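Local coordinates for putative DNA protection protein (Streptomyces coelicolor, PDB 4CYB) that probably oxidises ferrous iron and holds it as ferric iron, as a twelve-subunit member of the ferritin-like Dps family, at residues Leu28-Val31 against Leu32-Arg36; Leu71-Thr74 against Val75-Val79; Cys127-Ala130 against Ala131-Gln135; Tyr137-Asp140 against Gly141-Asp144; Ser148-Leu151 against Arg152-Leu156. All coordinates share one frame; numbering follows the deposited sequence.

Contact 1 (Leu28-Val31 against Leu32-Arg36)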
loop_
_atom_site.group_PDB
_atom_site.type_symbol
_atom_site.label_atom_id
_atom_site.label_comp_id
_atom_site.label_asym_id
_atom_site.label_seq_id
_atom_site.Cartn_x
_atom_site.Cartn_y
_atom_site.Cartn_z
ATOM N N LEU J 28 -24.042 -20.880 -19.939
ATOM C CA LEU J 28 -23.416 -19.743 -19.205
ATOM C C LEU J 28 -24.374 -18.579 -19.157
ATOM O O LEU J 28 -24.415 -17.873 -18.115
ATOM C CB LEU J 28 -22.067 -19.339 -19.832
ATOM C CG LEU J 28 -20.930 -20.333 -19.548
ATOM C CD1 LEU J 28 -19.703 -20.113 -20.424
ATOM C CD2 LEU J 28 -20.549 -20.388 -18.063
ATOM N N ASN J 29 -25.099 -18.331 -20.254
ATOM C CA ASN J 29 -26.007 -17.202 -20.278
ATOM C C ASN J 29 -27.154 -17.344 -19.299
ATOM O O ASN J 29 -27.651 -16.364 -18.789
ATOM C CB ASN J 29 -26.512 -16.814 -21.673
ATOM C CG ASN J 29 -25.598 -15.811 -22.359
ATOM O OD1 ASN J 29 -25.146 -14.840 -21.736
ATOM N ND2 ASN J 29 -25.351 -16.018 -23.644
ATOM N N LYS J 30 -27.605 -18.567 -19.056
ATOM C CA LYS J 30 -28.651 -18.746 -18.051
ATOM C C LYS J 30 -28.110 -18.447 -16.659
ATOM O O LYS J 30 -28.769 -17.739 -15.858
ATOM C CB LYS J 30 -29.257 -20.187 -18.131
ATOM C CG LYS J 30 -30.352 -20.456 -17.080
ATOM C CD LYS J 30 -31.446 -19.388 -17.090
ATOM C CE LYS J 30 -32.677 -19.894 -16.339
ATOM N NZ LYS J 30 -32.379 -20.411 -14.991
ATOM N N VAL J 31 -26.939 -18.968 -16.360
ATOM C CA VAL J 31 -26.290 -18.689 -15.069
ATOM C C VAL J 31 -26.108 -17.174 -14.938
ATOM O O VAL J 31 -26.312 -16.607 -13.859
ATOM C CB VAL J 31 -24.937 -19.413 -14.949
ATOM C CG1 VAL J 31 -24.169 -18.932 -13.707
ATOM C CG2 VAL J 31 -25.202 -20.934 -14.841
ATOM N N LEU J 32 -25.662 -16.551 -16.013
ATOM C CA LEU J 32 -25.399 -15.071 -16.020
ATOM C C LEU J 32 -26.680 -14.296 -15.742
ATOM O O LEU J 32 -26.687 -13.383 -14.894
ATOM C CB LEU J 32 -24.798 -14.704 -17.373
ATOM C CG LEU J 32 -24.139 -13.364 -17.591
ATOM C CD1 LEU J 32 -23.165 -13.096 -16.432
ATOM C CD2 LEU J 32 -23.452 -13.433 -18.949
ATOM N N ALA J 33 -27.783 -14.661 -16.420
ATOM C CA ALA J 33 -29.097 -14.015 -16.186
ATOM C C ALA J 33 -29.523 -14.170 -14.732
ATOM O O ALA J 33 -29.931 -13.201 -14.092
ATOM C CB ALA J 33 -30.174 -14.557 -17.164
ATOM N N ASP J 34 -29.446 -15.386 -14.166
ATOM C CA ASP J 34 -29.806 -15.575 -12.772
ATOM C C ASP J 34 -28.887 -14.799 -11.782
ATOM O O ASP J 34 -29.358 -14.231 -10.776
ATOM C CB ASP J 34 -29.820 -17.053 -12.401
ATOM C CG ASP J 34 -30.877 -17.883 -13.222
ATOM O OD1 ASP J 34 -31.925 -17.328 -13.634
ATOM O OD2 ASP J 34 -30.615 -19.092 -13.464
ATOM N N THR J 35 -27.615 -14.759 -12.115
ATOM C CA THR J 35 -26.634 -14.096 -11.278
ATOM C C THR J 35 -26.830 -12.569 -11.373
ATOM O O THR J 35 -26.666 -11.865 -10.367
ATOM C CB THR J 35 -25.207 -14.447 -11.710
ATOM O OG1 THR J 35 -24.983 -15.855 -11.542
ATOM C CG2 THR J 35 -24.171 -13.686 -10.812
ATOM N N ARG J 36 -27.147 -12.060 -12.549
ATOM C CA ARG J 36 -27.583 -10.629 -12.632
ATOM C C ARG J 36 -28.737 -10.268 -11.686
ATOM O O ARG J 36 -28.679 -9.255 -10.962
ATOM C CB ARG J 36 -27.918 -10.211 -14.060
ATOM C CG ARG J 36 -26.743 -10.279 -15.016
ATOM C CD ARG J 36 -26.041 -8.936 -15.003
ATOM N NE ARG J 36 -26.890 -7.829 -15.431
ATOM C CZ ARG J 36 -27.109 -7.535 -16.716
ATOM N NH1 ARG J 36 -26.566 -8.298 -17.672
ATOM N NH2 ARG J 36 -27.919 -6.526 -17.042
#

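Contact 2 (Leu71-Thr74 against Val75-Val79). With FE (Fe (III) ion), chain B.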
loop_
_atom_site.group_PDB
_atom_site.type_symbol
_atom_site.label_atom_id
_atom_site.label_comp_id
_atom_site.label_asym_id
_atom_site.label_seq_id
_atom_site.Cartn_x
_atom_site.Cartn_y
_atom_site.Cartn_z
ATOM N N LEU J 71 -18.273 -12.369 -10.380
ATOM C CA LEU J 71 -18.761 -13.586 -11.128
ATOM C C LEU J 71 -19.456 -13.220 -12.470
ATOM O O LEU J 71 -19.227 -13.856 -13.481
ATOM C CB LEU J 71 -19.731 -14.405 -10.286
ATOM C CG LEU J 71 -19.177 -15.126 -9.060
ATOM C CD1 LEU J 71 -20.340 -15.860 -8.326
ATOM C CD2 LEU J 71 -18.015 -16.043 -9.472
ATOM N N ILE J 72 -20.306 -12.195 -12.477
ATOM C CA ILE J 72 -20.982 -11.747 -13.699
ATOM C C ILE J 72 -19.926 -11.432 -14.769
ATOM O O ILE J 72 -20.033 -11.882 -15.911
ATOM C CB ILE J 72 -21.869 -10.489 -13.433
ATOM C CG1 ILE J 72 -23.111 -10.910 -12.632
ATOM C CG2 ILE J 72 -22.213 -9.701 -14.716
ATOM C CD1 ILE J 72 -23.756 -9.784 -11.884
ATOM N N ASP J 73 -18.934 -10.603 -14.414
ATOM C CA ASP J 73 -17.901 -10.219 -15.384
ATOM C C ASP J 73 -17.116 -11.427 -15.887
ATOM O O ASP J 73 -16.866 -11.543 -17.107
ATOM C CB ASP J 73 -16.975 -9.163 -14.776
ATOM C CG ASP J 73 -15.947 -8.665 -15.775
ATOM O OD1 ASP J 73 -16.299 -7.828 -16.640
ATOM O OD2 ASP J 73 -14.762 -9.080 -15.671
ATOM N N THR J 74 -16.783 -12.345 -14.997
ATOM C CA THR J 74 -15.951 -13.485 -15.371
ATOM C C THR J 74 -16.773 -14.434 -16.302
ATOM O O THR J 74 -16.270 -14.962 -17.305
ATOM C CB THR J 74 -15.474 -14.253 -14.137
ATOM O OG1 THR J 74 -14.651 -13.393 -13.296
ATOM C CG2 THR J 74 -14.629 -15.545 -14.584
ATOM N N VAL J 75 -18.031 -14.638 -15.958
ATOM C CA VAL J 75 -18.900 -15.488 -16.809
ATOM C C VAL J 75 -19.197 -14.865 -18.164
ATOM O O VAL J 75 -19.137 -15.571 -19.172
ATOM C CB VAL J 75 -20.213 -15.825 -16.035
ATOM C CG1 VAL J 75 -21.264 -16.571 -16.890
ATOM C CG2 VAL J 75 -19.862 -16.684 -14.844
ATOM N N ALA J 76 -19.483 -13.557 -18.211
ATOM C CA ALA J 76 -19.707 -12.874 -19.467
ATOM C C ALA J 76 -18.470 -12.969 -20.337
ATOM O O ALA J 76 -18.578 -13.229 -21.523
ATOM C CB ALA J 76 -20.054 -11.425 -19.247
ATOM N N GLU J 77 -17.288 -12.691 -19.763
ATOM C CA GLU J 77 -16.063 -12.817 -20.533
ATOM C C GLU J 77 -15.828 -14.255 -21.048
ATOM O O GLU J 77 -15.309 -14.424 -22.145
ATOM C CB GLU J 77 -14.849 -12.316 -19.698
ATOM C CG GLU J 77 -14.883 -10.747 -19.729
ATOM C CD GLU J 77 -13.659 -10.108 -19.039
ATOM O OE1 GLU J 77 -12.659 -10.835 -18.759
ATOM O OE2 GLU J 77 -13.689 -8.860 -18.870
ATOM N N ARG J 78 -16.261 -15.242 -20.268
ATOM C CA ARG J 78 -16.162 -16.634 -20.771
ATOM C C ARG J 78 -17.048 -16.856 -22.018
ATOM O O ARG J 78 -16.608 -17.495 -23.004
ATOM C CB ARG J 78 -16.582 -17.591 -19.672
ATOM C CG ARG J 78 -16.500 -19.069 -20.082
ATOM C CD ARG J 78 -15.051 -19.506 -20.089
ATOM N NE ARG J 78 -14.819 -20.865 -20.647
ATOM C CZ ARG J 78 -13.602 -21.296 -20.964
ATOM N NH1 ARG J 78 -12.525 -20.496 -20.738
ATOM N NH2 ARG J 78 -13.432 -22.516 -21.508
ATOM N N VAL J 79 -18.289 -16.356 -21.979
ATOM C CA VAL J 79 -19.133 -16.371 -23.170
ATOM C C VAL J 79 -18.449 -15.740 -24.355
ATOM O O VAL J 79 -18.459 -16.320 -25.459
ATOM C CB VAL J 79 -20.483 -15.694 -22.907
ATOM C CG1 VAL J 79 -21.296 -15.585 -24.197
ATOM C CG2 VAL J 79 -21.260 -16.442 -21.817
HETATM FE FE FE B . -13.791 -7.384 -17.172
HETATM O O HOH W 1 -14.265 -5.854 -15.421
HETATM O O HOH W 2 -11.807 -6.222 -17.519
HETATM O O HOH W 3 -12.064 -8.432 -15.914
#

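Contact 3 (Cys127-Ala130 against Ala131-Gln135)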
loop_
_atom_site.group_PDB
_atom_site.type_symbol
_atom_site.label_atom_id
_atom_site.label_comp_id
_atom_site.label_asym_id
_atom_site.label_seq_id
_atom_site.Cartn_x
_atom_site.Cartn_y
_atom_site.Cartn_z
ATOM N N CYS J 127 -25.976 -24.928 -11.769
ATOM C CA CYS J 127 -24.528 -25.107 -11.867
ATOM C C CYS J 127 -24.071 -26.534 -11.853
ATOM O O CYS J 127 -23.196 -26.877 -12.610
ATOM C CB CYS J 127 -23.807 -24.487 -10.671
ATOM S SG CYS J 127 -23.356 -22.789 -10.976
ATOM N N HIS J 128 -24.577 -27.351 -10.941
ATOM C CA HIS J 128 -24.153 -28.788 -10.939
ATOM C C HIS J 128 -24.450 -29.435 -12.285
ATOM O O HIS J 128 -23.598 -30.136 -12.856
ATOM C CB HIS J 128 -24.886 -29.557 -9.838
ATOM C CG HIS J 128 -24.345 -29.291 -8.446
ATOM N ND1 HIS J 128 -23.126 -29.716 -8.042
ATOM C CD2 HIS J 128 -24.898 -28.616 -7.376
ATOM C CE1 HIS J 128 -22.930 -29.375 -6.751
ATOM N NE2 HIS J 128 -24.016 -28.708 -6.335
ATOM N N ASP J 129 -25.660 -29.182 -12.793
ATOM C CA ASP J 129 -26.082 -29.751 -14.085
ATOM C C ASP J 129 -25.225 -29.216 -15.233
ATOM O O ASP J 129 -24.714 -29.990 -16.051
ATOM C CB ASP J 129 -27.576 -29.480 -14.344
ATOM C CG ASP J 129 -28.028 -30.024 -15.684
ATOM O OD1 ASP J 129 -28.050 -31.264 -15.791
ATOM O OD2 ASP J 129 -28.296 -29.246 -16.640
ATOM N N ALA J 130 -25.066 -27.889 -15.325
ATOM C CA ALA J 130 -24.250 -27.290 -16.403
ATOM C C ALA J 130 -22.794 -27.720 -16.307
ATOM O O ALA J 130 -22.166 -27.961 -17.332
ATOM C CB ALA J 130 -24.352 -25.751 -16.424
ATOM N N ALA J 131 -22.252 -27.835 -15.093
ATOM C CA ALA J 131 -20.882 -28.366 -14.902
ATOM C C ALA J 131 -20.697 -29.772 -15.479
ATOM O O ALA J 131 -19.748 -30.023 -16.248
ATOM C CB ALA J 131 -20.453 -28.312 -13.432
ATOM N N ALA J 132 -21.626 -30.664 -15.144
ATOM C CA ALA J 132 -21.560 -32.044 -15.676
ATOM C C ALA J 132 -21.657 -32.055 -17.213
ATOM O O ALA J 132 -20.885 -32.748 -17.885
ATOM C CB ALA J 132 -22.666 -32.893 -15.072
ATOM N N ARG J 133 -22.613 -31.324 -17.786
ATOM C CA ARG J 133 -22.850 -31.369 -19.238
ATOM C C ARG J 133 -21.765 -30.703 -20.041
ATOM O O ARG J 133 -21.343 -31.232 -21.052
ATOM C CB ARG J 133 -24.185 -30.743 -19.619
ATOM C CG ARG J 133 -25.418 -31.339 -18.980
ATOM C CD ARG J 133 -25.792 -32.641 -19.683
ATOM N NE ARG J 133 -25.091 -33.784 -19.082
ATOM C CZ ARG J 133 -25.318 -34.264 -17.850
ATOM N NH1 ARG J 133 -26.223 -33.704 -17.060
ATOM N NH2 ARG J 133 -24.630 -35.306 -17.395
ATOM N N THR J 134 -21.285 -29.533 -19.598
ATOM C CA THR J 134 -20.147 -28.894 -20.313
ATOM C C THR J 134 -18.890 -29.753 -20.215
ATOM O O THR J 134 -18.132 -29.833 -21.163
ATOM C CB THR J 134 -19.868 -27.435 -19.820
ATOM O OG1 THR J 134 -19.566 -27.468 -18.429
ATOM C CG2 THR J 134 -21.079 -26.595 -20.039
ATOM N N GLN J 135 -18.681 -30.422 -19.088
ATOM C CA GLN J 135 -17.548 -31.336 -18.986
ATOM C C GLN J 135 -17.670 -32.506 -20.003
ATOM O O GLN J 135 -16.702 -32.873 -20.681
ATOM C CB GLN J 135 -17.424 -31.891 -17.570
ATOM C CG GLN J 135 -16.213 -32.807 -17.326
ATOM C CD GLN J 135 -14.900 -32.061 -17.588
ATOM O OE1 GLN J 135 -14.552 -31.125 -16.858
ATOM N NE2 GLN J 135 -14.212 -32.418 -18.680
#

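Contact 4 (Tyr137-Asp140 against Gly141-Asp144)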
loop_
_atom_site.group_PDB
_atom_site.type_symbol
_atom_site.label_atom_id
_atom_site.label_comp_id
_atom_site.label_asym_id
_atom_site.label_seq_id
_atom_site.Cartn_x
_atom_site.Cartn_y
_atom_site.Cartn_z
ATOM N N TYR J 137 -19.112 -32.478 -22.879
ATOM C CA TYR J 137 -18.791 -31.946 -24.203
ATOM C C TYR J 137 -17.327 -31.561 -24.383
ATOM O O TYR J 137 -16.970 -31.146 -25.465
ATOM C CB TYR J 137 -19.568 -30.672 -24.492
ATOM C CG TYR J 137 -20.866 -30.717 -25.239
ATOM C CD1 TYR J 137 -20.899 -30.774 -26.673
ATOM C CD2 TYR J 137 -22.083 -30.604 -24.545
ATOM C CE1 TYR J 137 -22.112 -30.771 -27.384
ATOM C CE2 TYR J 137 -23.300 -30.591 -25.240
ATOM C CZ TYR J 137 -23.311 -30.681 -26.647
ATOM O OH TYR J 137 -24.535 -30.681 -27.281
ATOM N N GLY J 138 -16.495 -31.623 -23.348
ATOM C CA GLY J 138 -15.067 -31.358 -23.538
ATOM C C GLY J 138 -14.661 -29.915 -23.183
ATOM O O GLY J 138 -13.484 -29.552 -23.362
ATOM N N ASP J 139 -15.600 -29.120 -22.644
ATOM C CA ASP J 139 -15.277 -27.699 -22.281
ATOM C C ASP J 139 -14.730 -27.646 -20.848
ATOM O O ASP J 139 -15.453 -27.276 -19.904
ATOM C CB ASP J 139 -16.469 -26.805 -22.480
ATOM C CG ASP J 139 -16.080 -25.291 -22.421
ATOM O OD1 ASP J 139 -14.916 -25.025 -22.036
ATOM O OD2 ASP J 139 -16.932 -24.446 -22.720
ATOM N N ASP J 140 -13.491 -28.129 -20.685
ATOM C CA ASP J 140 -12.853 -28.221 -19.375
ATOM C C ASP J 140 -12.829 -26.869 -18.663
ATOM O O ASP J 140 -13.030 -26.827 -17.428
ATOM C CB ASP J 140 -11.401 -28.698 -19.522
ATOM C CG ASP J 140 -11.309 -30.100 -20.123
ATOM O OD1 ASP J 140 -12.002 -30.968 -19.588
ATOM O OD2 ASP J 140 -10.593 -30.311 -21.135
ATOM N N GLY J 141 -12.546 -25.807 -19.433
ATOM C CA GLY J 141 -12.367 -24.451 -18.847
ATOM C C GLY J 141 -13.692 -23.941 -18.298
ATOM O O GLY J 141 -13.749 -23.368 -17.220
ATOM N N THR J 142 -14.790 -24.183 -19.018
ATOM C CA THR J 142 -16.100 -23.777 -18.558
ATOM C C THR J 142 -16.502 -24.565 -17.318
ATOM O O THR J 142 -17.071 -24.012 -16.365
ATOM C CB THR J 142 -17.168 -23.862 -19.682
ATOM O OG1 THR J 142 -16.840 -22.900 -20.677
ATOM C CG2 THR J 142 -18.609 -23.590 -19.132
ATOM N N ASN J 143 -16.216 -25.866 -17.305
ATOM C CA ASN J 143 -16.537 -26.620 -16.125
ATOM C C ASN J 143 -15.796 -26.066 -14.881
ATOM O O ASN J 143 -16.380 -25.936 -13.811
ATOM C CB ASN J 143 -16.172 -28.107 -16.348
ATOM C CG ASN J 143 -16.255 -28.923 -15.048
ATOM O OD1 ASN J 143 -17.291 -29.577 -14.741
ATOM N ND2 ASN J 143 -15.201 -28.907 -14.287
ATOM N N ASP J 144 -14.520 -25.734 -15.060
ATOM C CA ASP J 144 -13.698 -25.239 -13.947
ATOM C C ASP J 144 -14.243 -23.917 -13.414
ATOM O O ASP J 144 -14.324 -23.750 -12.189
ATOM C CB ASP J 144 -12.238 -25.083 -14.376
ATOM C CG ASP J 144 -11.359 -24.557 -13.228
ATOM O OD1 ASP J 144 -11.091 -25.335 -12.280
ATOM O OD2 ASP J 144 -11.005 -23.359 -13.247
HETATM O O HOH W 4 -12.142 -25.485 -22.248
#

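Contact 5 (Ser148-Leu151 against Arg152-Leu156)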
loop_
_atom_site.group_PDB
_atom_site.type_symbol
_atom_site.label_atom_id
_atom_site.label_comp_id
_atom_site.label_asym_id
_atom_site.label_seq_id
_atom_site.Cartn_x
_atom_site.Cartn_y
_atom_site.Cartn_z
ATOM N N SER J 148 -15.356 -23.912 -9.644
ATOM C CA SER J 148 -14.425 -23.353 -8.653
ATOM C C SER J 148 -14.870 -21.960 -8.268
ATOM O O SER J 148 -14.578 -21.477 -7.155
ATOM C CB SER J 148 -12.971 -23.299 -9.183
ATOM O OG SER J 148 -12.964 -22.372 -10.243
ATOM N N GLU J 149 -15.572 -21.305 -9.168
ATOM C CA GLU J 149 -16.046 -19.943 -8.889
ATOM C C GLU J 149 -17.536 -19.819 -8.581
ATOM O O GLU J 149 -17.883 -19.392 -7.476
ATOM C CB GLU J 149 -15.626 -19.015 -10.030
ATOM C CG GLU J 149 -14.107 -19.121 -10.161
ATOM C CD GLU J 149 -13.492 -18.166 -11.136
ATOM O OE1 GLU J 149 -13.873 -16.976 -11.119
ATOM O OE2 GLU J 149 -12.615 -18.612 -11.908
ATOM N N VAL J 150 -18.402 -20.153 -9.557
ATOM C CA VAL J 150 -19.833 -19.945 -9.394
ATOM C C VAL J 150 -20.350 -20.783 -8.249
ATOM O O VAL J 150 -20.966 -20.277 -7.319
ATOM C CB VAL J 150 -20.638 -20.182 -10.683
ATOM C CG1 VAL J 150 -22.113 -19.841 -10.414
ATOM C CG2 VAL J 150 -20.104 -19.280 -11.805
ATOM N N LEU J 151 -20.112 -22.088 -8.329
ATOM C CA LEU J 151 -20.630 -23.000 -7.314
ATOM C C LEU J 151 -20.080 -22.716 -5.940
ATOM O O LEU J 151 -20.844 -22.509 -4.993
ATOM C CB LEU J 151 -20.333 -24.450 -7.716
ATOM C CG LEU J 151 -21.088 -25.509 -6.918
ATOM C CD1 LEU J 151 -22.502 -25.678 -7.489
ATOM C CD2 LEU J 151 -20.351 -26.835 -7.060
ATOM N N ARG J 152 -18.761 -22.693 -5.816
ATOM C CA ARG J 152 -18.197 -22.489 -4.517
ATOM C C ARG J 152 -18.571 -21.144 -3.879
ATOM O O ARG J 152 -18.802 -21.061 -2.655
ATOM C CB ARG J 152 -16.699 -22.669 -4.561
ATOM C CG ARG J 152 -16.384 -24.196 -4.627
ATOM C CD ARG J 152 -14.904 -24.455 -4.512
ATOM N NE ARG J 152 -14.346 -23.993 -3.231
ATOM C CZ ARG J 152 -13.031 -23.845 -3.029
ATOM N NH1 ARG J 152 -12.179 -24.135 -3.997
ATOM N NH2 ARG J 152 -12.563 -23.405 -1.846
ATOM N N THR J 153 -18.604 -20.085 -4.686
ATOM C CA THR J 153 -19.030 -18.797 -4.117
ATOM C C THR J 153 -20.472 -18.791 -3.655
ATOM O O THR J 153 -20.764 -18.289 -2.572
ATOM C CB THR J 153 -18.894 -17.622 -5.113
ATOM O OG1 THR J 153 -17.521 -17.518 -5.443
ATOM C CG2 THR J 153 -19.359 -16.322 -4.483
ATOM N N ASN J 154 -21.392 -19.313 -4.472
ATOM C CA ASN J 154 -22.773 -19.378 -4.021
ATOM C C ASN J 154 -22.992 -20.264 -2.796
ATOM O O ASN J 154 -23.829 -19.914 -1.948
ATOM C CB ASN J 154 -23.662 -19.814 -5.155
ATOM C CG ASN J 154 -23.966 -18.667 -6.089
ATOM O OD1 ASN J 154 -24.802 -17.782 -5.757
ATOM N ND2 ASN J 154 -23.309 -18.644 -7.223
ATOM N N GLU J 155 -22.314 -21.417 -2.747
ATOM C CA GLU J 155 -22.365 -22.269 -1.530
ATOM C C GLU J 155 -21.961 -21.524 -0.259
ATOM O O GLU J 155 -22.709 -21.529 0.739
ATOM C CB GLU J 155 -21.595 -23.591 -1.693
ATOM C CG GLU J 155 -22.171 -24.435 -2.815
ATOM C CD GLU J 155 -21.256 -25.645 -3.211
ATOM O OE1 GLU J 155 -19.979 -25.509 -3.283
ATOM O OE2 GLU J 155 -21.811 -26.747 -3.491
ATOM N N LEU J 156 -20.808 -20.847 -0.300
ATOM C CA LEU J 156 -20.330 -20.141 0.864
ATOM C C LEU J 156 -21.283 -19.007 1.251
ATOM O O LEU J 156 -21.561 -18.783 2.453
ATOM C CB LEU J 156 -18.906 -19.611 0.584
ATOM C CG LEU J 156 -18.216 -18.991 1.837
ATOM C CD1 LEU J 156 -17.806 -20.035 2.886
ATOM C CD2 LEU J 156 -16.959 -18.202 1.401
#

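Contact 1 (Leu28-Val31 against Leu32-Arg36)
Lys30 and Asp34 are joined by a salt bridge between residues four apart on helix 18-48, one of the long helices of the ferritin-like four-helix bundle. Lys30 NZ stands 2.7 Å from Asp34 OD2 and takes the syn lone pair of that oxygen. The lysine leaves with CG anti to the backbone N (chi1 179°), then bends at chi2 and chi4, which brings CE alongside the same oxygen. Both groups have further partners: Glu126 and Thr98 for the ammonium, Thr97 and the Thr98 amide for Asp34 OD1. A methionine in place of Lys30 lacks the ammonium, which would probably leave the Asp34 and Glu126 carboxylates without their shared cation.

A methyl of Leu32 rests beside the amide oxygen of Asn29, CD2 of Leu32 lying 3.6 Å from Asn29 OD1 with the two side chains running side by side, while the Asn29 amide itself is held by the backbones of Val85 and Val87.

Backbone bonds carry the helix through, with Leu32 N on Leu28 O and Ala33 N on Asn29 O. Val31 O is gripped twice, by Thr35 N and by Thr35 OG1, the hydroxyl lying 2.8 Å from Val31 O on the opposite face of the carbonyl plane from the amide.

Contact 2 (Leu71-Thr74 against Val75-Val79)
Asp73 and Glu77, one helical turn apart, turn their carboxylates to the same iron(III) ion. Asp73 OD2 lies 2.5 Å from the iron, and Glu77 OE2 binds it as well, so the 3.4 Å between Asp73 OD2 and Glu77 OE2 is the spacing of two ligands on one metal and not a bond between them. Their carboxylate planes are 69° apart. Asp73 OD1 is 2.6 Å from the iron, the carboxylate lying nearly two-pronged on it; CG anti to the backbone N (chi1 -176°) carries it there. The same OD1 also meets Lys43 and Trp47 of a neighbouring subunit. Three waters sit around the ion at 2.3 to 2.4 Å.

His46 of that neighbouring subunit completes the shell, which makes this the inter-subunit iron site characteristic of Dps proteins, built here on helix 54-81. The backbone beneath is regular: Glu77 N reaches Asp73 O at 2.9 Å, and Ala76 N and Val75 N bond to Ile72 O and Leu71 O.

Thr74 O accepts from Arg78 N, while the Thr74 hydroxyl pairs with Glu70 O. The guanidinium of Arg78 is satisfied away from this turn, by Asp139 and Thr142 of its own chain and by Glu155 of another subunit.

Contact 3 (Cys127-Ala130 against Ala131-Gln135)
Arg133 folds back over the turn before it, its CG 3.3 Å from Asp129 O and its guanidinium swung round to Asp129 OD1. Bends at chi2 and chi3 curl the chain. Ala132 CB lies over one face of the guanidinium, near its border, and Asp129 OD1 meets its edge close to the plane. The carboxylate is turned 57° against the guanidinium. The salt bridge is long: NH1 of Arg133 stands 3.3 Å from Asp129 OD1, and at an angle of 124° the hydrogen bond within it is weak. Each partner is drawn elsewhere too, Asp129 OD2 to Arg27 on helix 18-48 and Arg133 NH2 to Glu136.

Alanines and Thr134 fill the rest of this part of helix 109-136. Ala131 CB packs 3.2 Å from Cys127 O, and Ala130 lies against Arg27. Thr134 sets OG1 between its backbone N and carbonyl carbon (chi1 60°), from where it reaches Ala130 O at 2.9 Å; Thr134 N bonds to the same oxygen from the opposite face of the carbonyl plane. The methyl CG2 of Thr134 also touches that oxygen. Cys127 packs directly on Val150 and Leu151 of helix 140-164 in the four-helix bundle, and His128 bonds through ND1 to Asp140 of a neighbouring subunit.

The threonine hydroxyl is thus satisfied by its own helix. Asp129 and Arg133 each have a second, oppositely charged partner, Arg27 and Glu136, and the weak bond between them is probably one link in a shared charge network.

Contact 4 (Tyr137-Asp140 against Gly141-Asp144)
Asp139 caps the start of helix 140-164 by gripping Thr142 with both carboxylate oxygens. CG of Asp139 stands anti to the backbone N (chi1 -167°), which lays the carboxylate over the first turn. Asp139 OD1 accepts from Thr142 N at 3.1 Å, the capping bond of an N-cap residue, and the donor comes in from above the carboxylate plane, 65° out of it. OD2 takes the hydroxyl: Thr142 OG1 is 2.6 Å from Asp139 OD2, again from above the plane. Thr142 holds OG1 anti to its carbonyl carbon (chi1 -66°), beside its own N, which puts hydroxyl and amide on the same acid.

A water joins in, donating to Asp139 OD1 at 2.8 Å and accepting from Gly141 N. Beyond that, the helix bonds begin with Asn143 N on Asp139 O at 3.1 Å and Asp144 N on Asp140 O. Just before the cap, Gly138 takes a positive phi and closes the preceding helix in a Schellman motif.

Asp139 also accepts from Ser24 and pairs with the guanidinium of Arg78. With a guanidinium, two hydroxyls and a helix-start amide round it, this buried carboxylate is probably kept in its charged form.

Contact 5 (Ser148-Leu151 against Arg152-Leu156)
The carboxylate of Glu155 and the amide of Asn154 are the flat groups that meet the turn before them. Leu151 CG lies 3.7 Å from Glu155 CD and about as far from both carboxylate oxygens, so the leucine rests over a face of the group rather than at its edge. Asn154 turns its ND2 to Val150 O at 2.9 Å, 16° out of the amide plane, with Val150 CG1 beside it at 3.6 Å. These contacts lie on helix 140-164 of the ferritin-like bundle, where a wider pi-type turn runs through 148-151. At that turn it is Arg152 CB that rests against Ser148 O.

Val150 O accepts from two donors, Asn154 ND2 from above the carbonyl plane and Asn154 N from the opposite face; the amide's OD1 goes to Gln68 on helix 54-81. The charged ends serve subunit interfaces: Arg152 pairs with Glu149 and Asp144 of one neighbour, and Glu149 with Arg152 of another. Glu155 reaches Arg78 of the neighbour that Arg152 meets. With an alanine here in place of Glu155, that arginine would probably lose its anionic partner across the interface and be left with the acid of its own chain, and Leu151 CG would lose its flat cover.

Thr153 has OG1 anti to its carbonyl carbon (chi1 -61°), and Thr153 OG1 meets Glu149 O at 2.8 Å while Thr153 N takes the opposite face of the same carbonyl.

Every contact is local, four each within a single helix and contact 4 at the turn into helix 140-164, so none closes a long loop; they follow one another along the chain without nesting or crossing. Contact 1 on helix 18-48 packs against contact 2 on helix 54-81, Thr35 CG2 lying 3.5 Å from Ile72 CG1. Contact 3 ends helix 109-136 and contact 4 starts helix 140-164, their centres about 8 Å apart, with Thr134 O probably accepting from Asp139 N. Contact 5 continues the last helix and returns to the rest: Val150 touches Cys127 of contact 3, Val31 of contact 1 and Val75 of contact 2. Together they join all four long helices of the bundle.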